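Local coordinates for phosphoprotein (Lettuce necrotic yellows virus, PDB 3T4R) that is the C-terminal domain of a probable non-catalytic polymerase cofactor that holds L on the N-RNA template and keeps soluble N from encapsidating non-genomic RNA, at residues A[15-20]-A[56-61]. Sequence-based numbering, arbitrary orientation.
Sequences LDWEIG and NEIIEN
Trp17 meets Ile58 through the outer rim of its six-membered ring: CH2 lies 3.5 Å from Ile58 CG2, and CZ2 follows at 3.7 Å from the same methyl. That methyl comes in obliquely to the indole, whereas Ile59 CG1 sits near the ring plane at its edge, 4.0 Å from Trp17 CZ2. The two branches of Ile58 divide the work. CG1 stands beside the backbone N (chi1 -75°), which leaves CG2 anti to that N and turned onto the indole, while the longer branch carries CD1 to within 3.4 Å of Leu15 CD1, tighter than usual for two methyls. Leu15 CB lies in the indole plane at an edge.

The backbone supplies the next layer. Helix 4-14 ends in a Schellman motif (Trp17 N to Leu12 O, Asp16 N to Ala13 O) with Asp16, at positive phi (83°), as the C-prime residue; on either side of it in sequence, Leu15 and Trp17 both direct CB toward 56-61. Two polar links lie beside the apolar patch: Leu15 O accepts a hydrogen bond from Gln55 NE2, and Asp16 OD2 forms a salt bridge with Lys51. Leu12 touches both Trp17 and Ile58.

With all three residue pairs apolar, the contact joins the turn after helix 4-14 to the long C-terminal helix of this helical-bundle domain. Leu15 and Ile58 are buried but Ile59 is exposed, so the hydrophobic gain probably lies mostly at the Leu15–Ile58 side.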
ATOM      1  N   LEU A  15      -5.733  -5.845   2.607  1.00 38.33           N
ATOM      2  CA  LEU A  15      -5.879  -5.933   1.152  1.00 38.78           C
ATOM      3  C   LEU A  15      -5.151  -7.145   0.548  1.00 39.82           C
ATOM      4  O   LEU A  15      -5.028  -7.254  -0.654  1.00 40.14           O
ATOM      5  CB  LEU A  15      -5.351  -4.639   0.515  1.00 38.37           C
ATOM      6  CG  LEU A  15      -6.128  -3.371   0.841  1.00 39.23           C
ATOM      7  CD1 LEU A  15      -5.379  -2.156   0.179  1.00 42.14           C
ATOM      8  CD2 LEU A  15      -7.561  -3.387   0.336  1.00 42.71           C
ATOM      9  N   ASP A  16      -4.700  -8.061   1.405  1.00 38.98           N
ATOM     10  CA  ASP A  16      -4.187  -9.387   1.005  1.00 42.06           C
ATOM     11  C   ASP A  16      -2.755  -9.416   0.577  1.00 41.12           C
ATOM     12  O   ASP A  16      -2.316 -10.373   0.101  1.00 43.67           O
ATOM     13  CB  ASP A  16      -5.109 -10.080  -0.006  1.00 45.81           C
ATOM     14  CG  ASP A  16      -6.402 -10.576   0.654  1.00 51.16           C
ATOM     15  OD1 ASP A  16      -6.358 -11.282   1.685  1.00 47.58           O
ATOM     16  OD2 ASP A  16      -7.482 -10.168   0.166  1.00 52.37           O
ATOM     17  N   TRP A  17      -1.997  -8.376   0.861  1.00 39.54           N
ATOM     18  CA  TRP A  17      -0.567  -8.448   0.696  1.00 41.88           C
ATOM     19  C   TRP A  17      -0.060  -9.430   1.725  1.00 43.84           C
ATOM     20  O   TRP A  17      -0.637  -9.523   2.824  1.00 42.83           O
ATOM     21  CB  TRP A  17       0.056  -7.036   0.901  1.00 40.24           C
ATOM     22  CG  TRP A  17       0.315  -6.416  -0.413  1.00 46.03           C
ATOM     23  CD1 TRP A  17       1.414  -6.587  -1.169  1.00 52.33           C
ATOM     24  CD2 TRP A  17      -0.586  -5.597  -1.197  1.00 46.55           C
ATOM     25  NE1 TRP A  17       1.285  -5.921  -2.377  1.00 57.92           N
ATOM     26  CE2 TRP A  17       0.066  -5.295  -2.407  1.00 52.49           C
ATOM     27  CE3 TRP A  17      -1.863  -5.097  -0.986  1.00 42.91           C
ATOM     28  CZ2 TRP A  17      -0.539  -4.514  -3.424  1.00 50.59           C
ATOM     29  CZ3 TRP A  17      -2.450  -4.343  -1.956  1.00 43.81           C
ATOM     30  CH2 TRP A  17      -1.804  -4.066  -3.174  1.00 47.42           C
ATOM     31  N   GLU A  18       0.990 -10.179   1.439  1.00 44.83           N
ATOM     32  CA  GLU A  18       1.363 -11.199   2.419  1.00 45.80           C
ATOM     33  C   GLU A  18       2.094 -10.445   3.507  1.00 43.54           C
ATOM     34  O   GLU A  18       2.777  -9.462   3.233  1.00 43.58           O
ATOM     35  CB  GLU A  18       2.200 -12.311   1.760  1.00 52.93           C
ATOM     36  CG  GLU A  18       2.023 -13.800   2.258  1.00 60.13           C
ATOM     37  CD  GLU A  18       0.614 -14.402   2.072  1.00 64.37           C
ATOM     38  OE1 GLU A  18       0.128 -14.364   0.923  1.00 67.88           O
ATOM     39  OE2 GLU A  18      -0.007 -14.910   3.070  1.00 66.45           O
ATOM     40  N   ILE A  19       1.918 -10.883   4.746  1.00 42.54           N
ATOM     41  CA  ILE A  19       2.557 -10.304   5.922  1.00 41.98           C
ATOM     42  C   ILE A  19       4.043 -10.407   5.772  1.00 42.61           C
ATOM     43  O   ILE A  19       4.752  -9.478   6.139  1.00 41.36           O
ATOM     44  CB  ILE A  19       2.060 -11.001   7.188  1.00 42.76           C
ATOM     45  CG1 ILE A  19       1.107 -10.088   7.946  1.00 43.26           C
ATOM     46  CG2 ILE A  19       3.156 -11.234   8.174  1.00 46.88           C
ATOM     47  CD1 ILE A  19      -0.245 -10.150   7.518  1.00 38.84           C
ATOM     48  N   GLY A  20       4.511 -11.528   5.228  1.00 46.58           N
ATOM     49  CA  GLY A  20       5.928 -11.705   4.966  1.00 51.01           C
ATOM     50  C   GLY A  20       6.579 -10.606   4.129  1.00 50.99           C
ATOM     51  O   GLY A  20       7.673 -10.146   4.434  1.00 53.66           O
ATOM     52  N   ASN A  56      -5.791  -1.588  -6.565  1.00 44.64           N
ATOM     53  CA  ASN A  56      -5.379  -1.012  -7.829  1.00 49.06           C
ATOM     54  C   ASN A  56      -4.487   0.251  -7.614  1.00 46.18           C
ATOM     55  O   ASN A  56      -3.469   0.446  -8.308  1.00 48.09           O
ATOM     56  CB  ASN A  56      -6.596  -0.693  -8.718  1.00 52.68           C
ATOM     57  CG  ASN A  56      -7.226  -1.952  -9.345  1.00 62.20           C
ATOM     58  OD1 ASN A  56      -6.518  -2.946  -9.607  1.00 62.89           O
ATOM     59  ND2 ASN A  56      -8.539  -1.882  -9.672  1.00 67.21           N
ATOM     60  N   GLU A  57      -4.886   1.110  -6.707  1.00 45.64           N
ATOM     61  CA  GLU A  57      -4.116   2.331  -6.450  1.00 47.27           C
ATOM     62  C   GLU A  57      -2.719   1.994  -5.926  1.00 43.19           C
ATOM     63  O   GLU A  57      -1.744   2.636  -6.319  1.00 43.03           O
ATOM     64  CB  GLU A  57      -4.834   3.264  -5.448  1.00 48.91           C
ATOM     65  CG  GLU A  57      -6.105   3.884  -5.976  1.00 57.56           C
ATOM     66  CD  GLU A  57      -5.962   5.330  -6.297  1.00 72.38           C
ATOM     67  OE1 GLU A  57      -4.922   5.712  -6.897  1.00 80.61           O
ATOM     68  OE2 GLU A  57      -6.901   6.106  -5.982  1.00 80.92           O
ATOM     69  N   ILE A  58      -2.633   1.037  -5.014  1.00 39.91           N
ATOM     70  CA  ILE A  58      -1.371   0.668  -4.381  1.00 39.29           C
ATOM     71  C   ILE A  58      -0.414  -0.021  -5.400  1.00 40.36           C
ATOM     72  O   ILE A  58       0.812   0.232  -5.432  1.00 42.90           O
ATOM     73  CB  ILE A  58      -1.651  -0.268  -3.208  1.00 36.84           C
ATOM     74  CG1 ILE A  58      -2.219   0.575  -2.035  1.00 39.91           C
ATOM     75  CG2 ILE A  58      -0.382  -0.915  -2.676  1.00 41.48           C
ATOM     76  CD1 ILE A  58      -2.808  -0.246  -0.956  1.00 37.83           C
ATOM     77  N   ILE A  59      -0.973  -0.900  -6.197  1.00 40.41           N
ATOM     78  CA  ILE A  59      -0.255  -1.548  -7.357  1.00 43.91           C
ATOM     79  C   ILE A  59       0.297  -0.518  -8.325  1.00 46.26           C
ATOM     80  O   ILE A  59       1.439  -0.596  -8.687  1.00 47.72           O
ATOM     81  CB  ILE A  59      -1.116  -2.555  -8.132  1.00 46.06           C
ATOM     82  CG1 ILE A  59      -1.517  -3.702  -7.183  1.00 44.77           C
ATOM     83  CG2 ILE A  59      -0.311  -3.133  -9.293  1.00 49.32           C
ATOM     84  CD1 ILE A  59      -2.108  -4.769  -7.795  1.00 54.60           C
ATOM     85  N   GLU A  60      -0.472   0.531  -8.592  1.00 52.75           N
ATOM     86  CA  GLU A  60       0.051   1.623  -9.393  1.00 52.84           C
ATOM     87  C   GLU A  60       1.299   2.265  -8.778  1.00 46.24           C
ATOM     88  O   GLU A  60       2.248   2.562  -9.476  1.00 45.70           O
ATOM     89  CB  GLU A  60      -1.034   2.644  -9.657  1.00 55.74           C
ATOM     90  CG  GLU A  60      -1.184   2.967 -11.084  1.00 67.64           C
ATOM     91  CD  GLU A  60      -1.998   1.916 -11.833  1.00 82.11           C
ATOM     92  OE1 GLU A  60      -3.218   1.778 -11.426  1.00 88.17           O
ATOM     93  OE2 GLU A  60      -1.434   1.245 -12.829  1.00 86.75           O
ATOM     94  N   ASN A  61       1.322   2.411  -7.465  1.00 44.30           N
ATOM     95  CA  ASN A  61       2.383   3.053  -6.771  1.00 42.19           C
ATOM     96  C   ASN A  61       3.505   2.102  -6.732  1.00 44.15           C
ATOM     97  O   ASN A  61       4.621   2.492  -6.765  1.00 46.19           O
ATOM     98  CB  ASN A  61       1.970   3.341  -5.334  1.00 42.85           C
ATOM     99  CG  ASN A  61       0.987   4.502  -5.210  1.00 44.39           C
ATOM    100  OD1 ASN A  61       0.847   5.309  -6.112  1.00 43.15           O
ATOM    101  ND2 ASN A  61       0.330   4.595  -4.069  1.00 40.49           N
TER